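Side-chain contacts in AP-4 complex accessory subunit Tepsin (Equus caballus, PDB 5WF2), which probably associates directly with the adaptor-like complex AP-4 and may thereby take part in vesicular trafficking of proteins at the trans-Golgi network: residues 118-121 with 122-126; 104-107 with 108-112; 51-54 with 55-58; 22-25 with 26-29. One frame throughout, in Å; residues are numbered along the deposited sequence.

Interaction 1 of 4, residues 118-121 with 122-126; sequences VTNK and ATKIL
Thr123 and Thr119, one helical turn apart, illustrate how a threonine hydroxyl can fold back on its own helix. Thr123 OG1 lies beside its backbone N (chi1 -61°), and from there it donates to Thr119 O at 2.8 Å. Thr123 N reaches Thr119 O as well, at 3.0 Å, so this carbonyl is gripped by two donors that arrive from opposite faces of its plane. A valine here would probably cost Thr119 O its second donor and leave it with the backbone amide alone. The hydroxyl of Thr119 itself turns to Ser114 O, in the approach to this helix.

On another side of the helix, Asn120 and Lys124 cross obliquely without touching polar group to polar group. Their ends are joined by a water, which donates to Asn120 OD1 at 3.1 Å and accepts from Lys124 NZ at 2.7 Å. Nearer the backbone, Lys124 CG rests 3.1 Å from Asn120 O. Lys121 takes a third direction: CG stands opposite its backbone N (chi1 -171°), and the aliphatic chain slants across Ile125, with Lys121 CG 4.1 Å from Ile125 CD1. That methyl end also lies beside the oxygen that accepts the Ile125 amide, with Ile125 CD1 3.6 Å from Lys121 O.

Within the all-helical VHS/ENTH-like domain of tepsin, this part of helix 117-132 packs on two partners. Ala122, Thr123, Ile125 and Leu126 meet helix 96-111, while Val118, Lys121 and Ile125 lie against helix 75-89.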
loop_
_atom_site.group_PDB
_atom_site.type_symbol
_atom_site.label_atom_id
_atom_site.label_comp_id
_atom_site.label_asym_id
_atom_site.label_seq_id
_atom_site.Cartn_x
_atom_site.Cartn_y
_atom_site.Cartn_z
ATOM N N VAL A 118 -4.924 -11.472 4.603
ATOM C CA VAL A 118 -3.915 -10.790 3.800
ATOM C C VAL A 118 -3.875 -11.386 2.404
ATOM O O VAL A 118 -3.847 -10.660 1.408
ATOM C CB VAL A 118 -2.548 -10.856 4.491
ATOM C CG1 VAL A 118 -1.392 -10.385 3.580
ATOM C CG2 VAL A 118 -2.569 -10.021 5.748
ATOM N N THR A 119 -3.923 -12.714 2.307
ATOM C CA THR A 119 -3.946 -13.367 1.005
ATOM C C THR A 119 -5.163 -12.917 0.201
ATOM O O THR A 119 -5.065 -12.592 -0.995
ATOM C CB THR A 119 -3.943 -14.904 1.185
ATOM O OG1 THR A 119 -2.689 -15.329 1.756
ATOM C CG2 THR A 119 -4.119 -15.590 -0.159
ATOM N N ASN A 120 -6.330 -12.902 0.843
ATOM C CA ASN A 120 -7.550 -12.520 0.157
ATOM C C ASN A 120 -7.473 -11.071 -0.310
ATOM O O ASN A 120 -7.820 -10.747 -1.454
ATOM C CB ASN A 120 -8.761 -12.721 1.082
ATOM C CG ASN A 120 -10.090 -12.321 0.412
ATOM O OD1 ASN A 120 -10.806 -11.417 0.879
ATOM N ND2 ASN A 120 -10.421 -12.997 -0.687
ATOM N N LYS A 121 -7.038 -10.186 0.565
ATOM C CA LYS A 121 -7.032 -8.771 0.224
ATOM C C LYS A 121 -6.003 -8.478 -0.864
ATOM O O LYS A 121 -6.263 -7.680 -1.777
ATOM C CB LYS A 121 -6.773 -7.930 1.474
ATOM C CG LYS A 121 -6.972 -6.400 1.237
ATOM C CD LYS A 121 -6.875 -5.546 2.529
ATOM C CE LYS A 121 -7.907 -4.397 2.508
ATOM N NZ LYS A 121 -7.914 -3.771 1.157
ATOM N N ALA A 122 -4.825 -9.097 -0.784
ATOM C CA ALA A 122 -3.825 -8.911 -1.837
ATOM C C ALA A 122 -4.345 -9.407 -3.167
ATOM O O ALA A 122 -4.064 -8.814 -4.215
ATOM C CB ALA A 122 -2.551 -9.661 -1.471
ATOM N N THR A 123 -5.078 -10.518 -3.157
ATOM C CA THR A 123 -5.604 -11.058 -4.398
ATOM C C THR A 123 -6.591 -10.078 -5.034
ATOM O O THR A 123 -6.522 -9.819 -6.243
ATOM C CB THR A 123 -6.258 -12.421 -4.161
ATOM O OG1 THR A 123 -5.285 -13.361 -3.659
ATOM C CG2 THR A 123 -6.822 -12.968 -5.453
ATOM N N LYS A 124 -7.507 -9.502 -4.228
ATOM C CA LYS A 124 -8.527 -8.602 -4.794
ATOM C C LYS A 124 -7.888 -7.348 -5.360
ATOM O O LYS A 124 -8.297 -6.861 -6.416
ATOM C CB LYS A 124 -9.567 -8.209 -3.739
ATOM C CG LYS A 124 -10.171 -9.379 -3.042
ATOM C CD LYS A 124 -11.592 -9.122 -2.519
ATOM C CE LYS A 124 -11.648 -8.142 -1.393
ATOM N NZ LYS A 124 -12.993 -8.250 -0.675
ATOM N N ILE A 125 -6.861 -6.830 -4.684
ATOM C CA ILE A 125 -6.163 -5.650 -5.183
ATOM C C ILE A 125 -5.478 -5.977 -6.505
ATOM O O ILE A 125 -5.516 -5.195 -7.461
ATOM C CB ILE A 125 -5.140 -5.152 -4.153
ATOM C CG1 ILE A 125 -5.831 -4.630 -2.898
ATOM C CG2 ILE A 125 -4.311 -4.064 -4.747
ATOM C CD1 ILE A 125 -4.951 -4.352 -1.714
ATOM N N LEU A 126 -4.772 -7.104 -6.547
ATOM C CA LEU A 126 -4.049 -7.480 -7.752
ATOM C C LEU A 126 -5.011 -7.675 -8.902
ATOM O O LEU A 126 -4.768 -7.202 -10.017
ATOM C CB LEU A 126 -3.252 -8.757 -7.485
ATOM C CG LEU A 126 -2.408 -9.323 -8.624
ATOM C CD1 LEU A 126 -1.474 -8.277 -9.144
ATOM C CD2 LEU A 126 -1.617 -10.529 -8.119
HETATM O O HOH W 1 -13.775 -10.691 0.216
#

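Interaction 2 of 4, residues 104-107 with 108-112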
loop_
_atom_site.group_PDB
_atom_site.type_symbol
_atom_site.label_atom_id
_atom_site.label_comp_id
_atom_site.label_asym_id
_atom_site.label_seq_id
_atom_site.Cartn_x
_atom_site.Cartn_y
_atom_site.Cartn_z
ATOM N N ARG A 104 2.981 -5.371 -8.462
ATOM C CA ARG A 104 2.666 -6.726 -8.895
ATOM C C ARG A 104 3.481 -7.796 -8.194
ATOM O O ARG A 104 2.886 -8.803 -7.767
ATOM C CB ARG A 104 2.824 -6.858 -10.409
ATOM C CG ARG A 104 2.706 -8.288 -10.867
ATOM C CD ARG A 104 3.176 -8.436 -12.278
ATOM N NE ARG A 104 2.163 -8.041 -13.251
ATOM C CZ ARG A 104 2.190 -6.899 -13.923
ATOM N NH1 ARG A 104 3.162 -6.032 -13.674
ATOM N NH2 ARG A 104 1.248 -6.636 -14.826
ATOM N N PRO A 105 4.802 -7.688 -8.051
ATOM C CA PRO A 105 5.550 -8.818 -7.467
ATOM C C PRO A 105 5.157 -9.164 -6.049
ATOM O O PRO A 105 4.985 -10.346 -5.730
ATOM C CB PRO A 105 7.009 -8.348 -7.553
ATOM C CG PRO A 105 7.030 -7.431 -8.693
ATOM C CD PRO A 105 5.719 -6.696 -8.641
ATOM N N ARG A 106 5.032 -8.171 -5.175
ATOM C CA ARG A 106 4.695 -8.467 -3.798
ATOM C C ARG A 106 3.245 -8.896 -3.672
ATOM O O ARG A 106 2.928 -9.815 -2.904
ATOM C CB ARG A 106 4.988 -7.275 -2.898
ATOM C CG ARG A 106 4.834 -7.596 -1.397
ATOM C CD ARG A 106 5.723 -8.829 -0.930
ATOM N NE ARG A 106 5.511 -9.137 0.486
ATOM C CZ ARG A 106 5.617 -10.351 1.036
ATOM N NH1 ARG A 106 5.933 -11.411 0.301
ATOM N NH2 ARG A 106 5.356 -10.512 2.331
ATOM N N LEU A 107 2.350 -8.283 -4.441
ATOM C CA LEU A 107 0.961 -8.740 -4.439
ATOM C C LEU A 107 0.842 -10.173 -4.944
ATOM O O LEU A 107 0.042 -10.954 -4.406
ATOM C CB LEU A 107 0.099 -7.808 -5.281
ATOM C CG LEU A 107 -0.163 -6.421 -4.708
ATOM C CD1 LEU A 107 -0.960 -5.642 -5.714
ATOM C CD2 LEU A 107 -0.980 -6.550 -3.406
ATOM N N GLN A 108 1.616 -10.551 -5.971
ATOM C CA GLN A 108 1.614 -11.945 -6.426
ATOM C C GLN A 108 2.105 -12.888 -5.324
ATOM O O GLN A 108 1.517 -13.953 -5.108
ATOM C CB GLN A 108 2.488 -12.126 -7.687
ATOM C CG GLN A 108 1.821 -11.809 -8.997
ATOM C CD GLN A 108 2.800 -11.764 -10.185
ATOM O OE1 GLN A 108 4.019 -11.684 -10.009
ATOM N NE2 GLN A 108 2.252 -11.844 -11.403
ATOM N N GLU A 109 3.174 -12.519 -4.623
ATOM C CA GLU A 109 3.668 -13.342 -3.519
ATOM C C GLU A 109 2.611 -13.538 -2.437
ATOM O O GLU A 109 2.395 -14.664 -1.953
ATOM C CB GLU A 109 4.919 -12.724 -2.921
ATOM C CG GLU A 109 6.156 -12.922 -3.787
ATOM C CD GLU A 109 7.326 -12.056 -3.386
ATOM O OE1 GLU A 109 7.270 -11.395 -2.310
ATOM O OE2 GLU A 109 8.302 -12.033 -4.172
ATOM N N LEU A 110 1.955 -12.454 -2.022
ATOM C CA LEU A 110 0.953 -12.564 -0.966
ATOM C C LEU A 110 -0.244 -13.377 -1.431
ATOM O O LEU A 110 -0.788 -14.185 -0.662
ATOM C CB LEU A 110 0.514 -11.195 -0.471
ATOM C CG LEU A 110 1.573 -10.281 0.169
ATOM C CD1 LEU A 110 1.007 -8.963 0.514
ATOM C CD2 LEU A 110 2.141 -10.847 1.426
ATOM N N SER A 111 -0.668 -13.202 -2.687
ATOM C CA SER A 111 -1.829 -13.911 -3.180
ATOM C C SER A 111 -1.582 -15.414 -3.279
ATOM O O SER A 111 -2.550 -16.173 -3.351
ATOM C CB SER A 111 -2.270 -13.365 -4.543
ATOM O OG SER A 111 -1.447 -13.804 -5.591
ATOM N N ALA A 112 -0.318 -15.843 -3.335
ATOM C CA ALA A 112 0.063 -17.253 -3.365
ATOM C C ALA A 112 0.088 -17.892 -1.989
ATOM O O ALA A 112 0.390 -19.100 -1.880
ATOM C CB ALA A 112 1.448 -17.391 -3.982
#
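The guanidinium of Arg106 has a hydrocarbon on one face and a carboxylate at its edge. Leu110 CD2 sits 3.3 Å above that face, displaced toward the rim, and comes 3.4 Å from Arg106 NH2. At the edge, Arg106 NH1 makes a salt bridge to Glu109 OE1 at 2.9 Å, using the anti lone pair of the oxygen. Glu109 OE1 lies 15° out of the guanidinium plane, and the two planar groups are turned 68° apart. A bend at chi2 (55°) swings the arginine chain toward the C-terminal turn, where it crosses both partners at about a right angle. A second flat pair, Arg104 and Gln108, runs side by side in one direction: Arg104 CG packs 3.5 Å from Gln108 CD, with Gln108 NE2 near the plane of the guanidinium, at its edge.

These are the i to i+3 and i to i+4 pairings of a single alpha-helix, here helix 96-111 of the VHS/ENTH-like domain of tepsin, close to its C-terminal end. Arg106 also ties the helix to an earlier part of the chain, since its NH2 donates to Leu70 O, just past helix 59-68. An alanine at Arg106 would probably leave Glu109 without its charge partner, uncover one side of Leu110 and lose the link to Leu70. On the inner side, Leu107 and Leu110 both touch Leu82 of helix 75-89. In the last turn Ser111 N donates to Leu107 O at 2.9 Å, and the bonds of Ala112 N that follow are weak.

Interaction 3 of 4, residues 51-54 with 55-58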
loop_
_atom_site.group_PDB
_atom_site.type_symbol
_atom_site.label_atom_id
_atom_site.label_comp_id
_atom_site.label_asym_id
_atom_site.label_seq_id
_atom_site.Cartn_x
_atom_site.Cartn_y
_atom_site.Cartn_z
ATOM N N VAL A 51 -4.379 9.907 1.424
ATOM C CA VAL A 51 -4.373 10.299 0.014
ATOM C C VAL A 51 -4.019 11.778 -0.166
ATOM O O VAL A 51 -3.285 12.152 -1.093
ATOM C CB VAL A 51 -5.731 9.955 -0.596
ATOM C CG1 VAL A 51 -5.881 10.586 -1.951
ATOM C CG2 VAL A 51 -5.826 8.471 -0.684
ATOM N N LYS A 52 -4.562 12.642 0.677
ATOM C CA LYS A 52 -4.229 14.066 0.608
ATOM C C LYS A 52 -2.734 14.283 0.778
ATOM O O LYS A 52 -2.101 14.985 -0.025
ATOM C CB LYS A 52 -5.014 14.825 1.679
ATOM C CG LYS A 52 -4.585 16.272 1.830
ATOM C CD LYS A 52 -5.703 17.103 2.415
ATOM C CE LYS A 52 -5.176 18.408 2.995
ATOM N NZ LYS A 52 -4.965 18.330 4.483
ATOM N N GLU A 53 -2.142 13.628 1.784
ATOM C CA GLU A 53 -0.713 13.782 2.026
ATOM C C GLU A 53 0.112 13.183 0.903
ATOM O O GLU A 53 1.142 13.741 0.521
ATOM C CB GLU A 53 -0.332 13.127 3.350
ATOM C CG GLU A 53 -0.818 13.851 4.590
ATOM C CD GLU A 53 -0.382 15.307 4.636
ATOM O OE1 GLU A 53 0.815 15.576 4.400
ATOM O OE2 GLU A 53 -1.247 16.179 4.893
ATOM N N CYS A 54 -0.293 12.020 0.390
ATOM C CA CYS A 54 0.382 11.466 -0.783
ATOM C C CYS A 54 0.508 12.491 -1.899
ATOM O O CYS A 54 1.544 12.573 -2.562
ATOM C CB CYS A 54 -0.373 10.257 -1.317
ATOM S SG CYS A 54 -0.047 8.795 -0.395
ATOM N N GLY A 55 -0.560 13.238 -2.152
ATOM C CA GLY A 55 -0.542 14.258 -3.183
ATOM C C GLY A 55 0.513 15.306 -2.972
ATOM O O GLY A 55 0.903 15.974 -3.934
ATOM N N LEU A 56 0.989 15.473 -1.739
ATOM C CA LEU A 56 1.971 16.505 -1.444
ATOM C C LEU A 56 3.392 15.971 -1.406
ATOM O O LEU A 56 4.337 16.764 -1.429
ATOM C CB LEU A 56 1.626 17.186 -0.099
ATOM C CG LEU A 56 0.258 17.881 -0.079
ATOM C CD1 LEU A 56 -0.145 18.376 1.333
ATOM C CD2 LEU A 56 0.222 19.032 -1.075
ATOM N N LEU A 57 3.563 14.658 -1.343
ATOM C CA LEU A 57 4.852 14.016 -1.234
ATOM C C LEU A 57 5.112 13.221 -2.519
ATOM O O LEU A 57 4.399 13.369 -3.525
ATOM C CB LEU A 57 4.873 13.142 0.023
ATOM C CG LEU A 57 4.540 13.836 1.360
ATOM C CD1 LEU A 57 4.259 12.815 2.413
ATOM C CD2 LEU A 57 5.705 14.717 1.760
ATOM N N ASN A 58 6.140 12.379 -2.492
ATOM C CA ASN A 58 6.487 11.555 -3.647
ATOM C C ASN A 58 5.713 10.245 -3.536
ATOM O O ASN A 58 6.030 9.414 -2.683
ATOM C CB ASN A 58 7.995 11.322 -3.685
ATOM C CG ASN A 58 8.451 10.667 -4.981
ATOM O OD1 ASN A 58 8.227 9.498 -5.179
ATOM N ND2 ASN A 58 9.099 11.429 -5.853
#
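Leu56 and Leu57 close in on the Glu53 carbonyl, where the last turn of helix 44-56 tightens. Leu56 N donates to Glu53 O at 2.9 Å, and Leu57 N to Cys54 O at 3.1 Å, each a bond between residues three apart. In both, the donor stands well above the carbonyl plane, 61° and 68° out of it, so neither is aimed at a lone pair. The regular spacing of four survives one step earlier, where Gly55 N meets Val51 O at 3.1 Å. Leu57 adds a weak bond from N to Glu53 O, and its CG sits 3.5 Å from Glu53 O.

This is a helix end that narrows into three-residue turns before the chain leaves it. Leu57 takes an extended backbone, and Asn58 then serves as N-cap of helix 59-68, with OD1 accepting from Ala61 N. Two successive helices of the VHS/ENTH-like fold are thus separated by a very short link. Cys54 faces inward, touching Cys59 and Val62 of helix 59-68 and Leu30 of helix 25-35.

The outer side is much looser. Leu56, with CG beside its own backbone N (chi1 -61°), reaches past the oxygen end of the Lys52 carbonyl, its CG 3.7 Å from Lys52 O. Its branch comes no closer than 4.3 Å to the Glu53 carboxylate, measured from Leu56 CD1 to Glu53 OE1. The Lys52 side chain points away from residues 55-58.

Interaction 4 of 4, residues 22-25 with 26-29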
loop_
_atom_site.group_PDB
_atom_site.type_symbol
_atom_site.label_atom_id
_atom_site.label_comp_id
_atom_site.label_asym_id
_atom_site.label_seq_id
_atom_site.Cartn_x
_atom_site.Cartn_y
_atom_site.Cartn_z
ATOM N N SER A 22 16.461 7.197 1.933
ATOM C CA SER A 22 16.782 7.889 3.180
ATOM C C SER A 22 16.330 9.345 3.135
ATOM O O SER A 22 15.904 9.895 4.159
ATOM C CB SER A 22 18.284 7.772 3.485
ATOM O OG SER A 22 19.090 8.290 2.440
ATOM N N ASP A 23 16.368 9.967 1.955
ATOM C CA ASP A 23 15.836 11.310 1.727
ATOM C C ASP A 23 14.312 11.333 1.610
ATOM O O ASP A 23 13.741 12.377 1.258
ATOM C CB ASP A 23 16.440 11.894 0.453
ATOM C CG ASP A 23 15.988 11.138 -0.786
ATOM O OD1 ASP A 23 16.329 9.935 -0.889
ATOM O OD2 ASP A 23 15.278 11.734 -1.633
ATOM N N CYS A 24 13.652 10.209 1.882
ATOM C CA CYS A 24 12.199 10.131 1.865
ATOM C C CYS A 24 11.667 10.025 3.299
ATOM O O CYS A 24 10.841 9.164 3.607
ATOM C CB CYS A 24 11.768 8.947 0.988
ATOM S SG CYS A 24 12.331 9.199 -0.715
ATOM N N GLN A 25 12.135 10.906 4.198
ATOM C CA GLN A 25 11.746 10.781 5.596
ATOM C C GLN A 25 10.287 11.172 5.811
ATOM O O GLN A 25 9.599 10.597 6.665
ATOM C CB GLN A 25 12.681 11.616 6.490
ATOM C CG GLN A 25 12.285 11.531 7.980
ATOM C CD GLN A 25 12.218 10.082 8.518
ATOM O OE1 GLN A 25 11.181 9.652 9.084
ATOM N NE2 GLN A 25 13.328 9.327 8.352
ATOM N N GLN A 26 9.781 12.147 5.057
ATOM C CA GLN A 26 8.375 12.505 5.203
ATOM C C GLN A 26 7.487 11.365 4.737
ATOM O O GLN A 26 6.421 11.099 5.315
ATOM C CB GLN A 26 8.063 13.762 4.400
ATOM C CG GLN A 26 8.778 15.031 4.883
ATOM C CD GLN A 26 8.574 16.217 3.926
ATOM O OE1 GLN A 26 8.648 16.061 2.711
ATOM N NE2 GLN A 26 8.316 17.407 4.474
ATOM N N GLU A 27 7.904 10.699 3.666
ATOM C CA GLU A 27 7.137 9.563 3.178
ATOM C C GLU A 27 7.147 8.434 4.199
ATOM O O GLU A 27 6.110 7.803 4.443
ATOM C CB GLU A 27 7.686 9.151 1.801
ATOM C CG GLU A 27 7.401 10.157 0.687
ATOM C CD GLU A 27 8.361 11.358 0.592
ATOM O OE1 GLU A 27 9.343 11.447 1.357
ATOM O OE2 GLU A 27 8.128 12.226 -0.275
ATOM N N LEU A 28 8.284 8.195 4.846
ATOM C CA LEU A 28 8.344 7.138 5.845
ATOM C C LEU A 28 7.433 7.444 7.025
ATOM O O LEU A 28 6.690 6.577 7.486
ATOM C CB LEU A 28 9.774 6.931 6.309
ATOM C CG LEU A 28 9.899 5.893 7.436
ATOM C CD1 LEU A 28 9.373 4.503 7.039
ATOM C CD2 LEU A 28 11.330 5.772 7.875
ATOM N N SER A 29 7.473 8.674 7.523
ATOM C CA SER A 29 6.576 9.063 8.610
ATOM C C SER A 29 5.128 8.832 8.237
ATOM O O SER A 29 4.337 8.379 9.074
ATOM C CB SER A 29 6.775 10.531 8.967
ATOM O OG SER A 29 8.141 10.799 9.266
#
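Glu27 curls back over Cys24, the residue at the N-cap of helix 25-35, and most of its side-chain atoms find a neighbour on the way. CB lies against the start of the helix, with Glu27 CB 3.6 Å from Cys24 O. The first torsion (chi1 -69°) puts CG beside the backbone N, and a bend at chi2 (82°) then folds the chain toward the helix start. Glu27 CD reaches 4.2 Å from Cys24 CB. At the tip the two oxygens part company: Glu27 OE1 rests 3.2 Å from Cys24 CA, close alongside the N-cap backbone, whereas OE2 accepts a hydrogen bond from Asn58 N, in the link that precedes helix 59-68. Val62 and Leu65 of helix 59-68 also touch this side chain, which is buried.

A second grip lies on another side of the same turn. Ser29 OG and Ser29 N both donate to Gln25 O, each at 3.0 Å, from opposite faces of the carbonyl plane. The Gln25 side chain, bent at its second torsion, slants over Leu28, whose CD2 is 4.1 Å from Gln25 OE1. Leu28 N completes the first turn by bonding to Cys24 O.

A buried carboxylate in the first turn of a helix, accepting a backbone N-H from another part of the chain, is likely to be stabilised in its charged form by the helix N-terminus and to tie that end to the link between helix 44-56 and helix 59-68.

Along the chain the order is interaction 4, 3, 2, 1, and the four fall into two pairs on opposite sides of the molecule. Interactions 1 and 2, on successive helices 117-132 and 96-111, have centres about 8 Å apart and touch: Thr123 OG1 packs 3.1 Å from Ser111 CB. Interactions 3 and 4 have centres about 12 Å apart and also touch, with Leu57 CD2 3.4 Å from Gln26 OE1, where the start of helix 25-35 meets the exit of helix 44-56. Between the pairs, centres lie about 24 to 26 Å apart without contact. The local turns thus lie beside helix-helix contacts on opposite sides of one small all-helical domain.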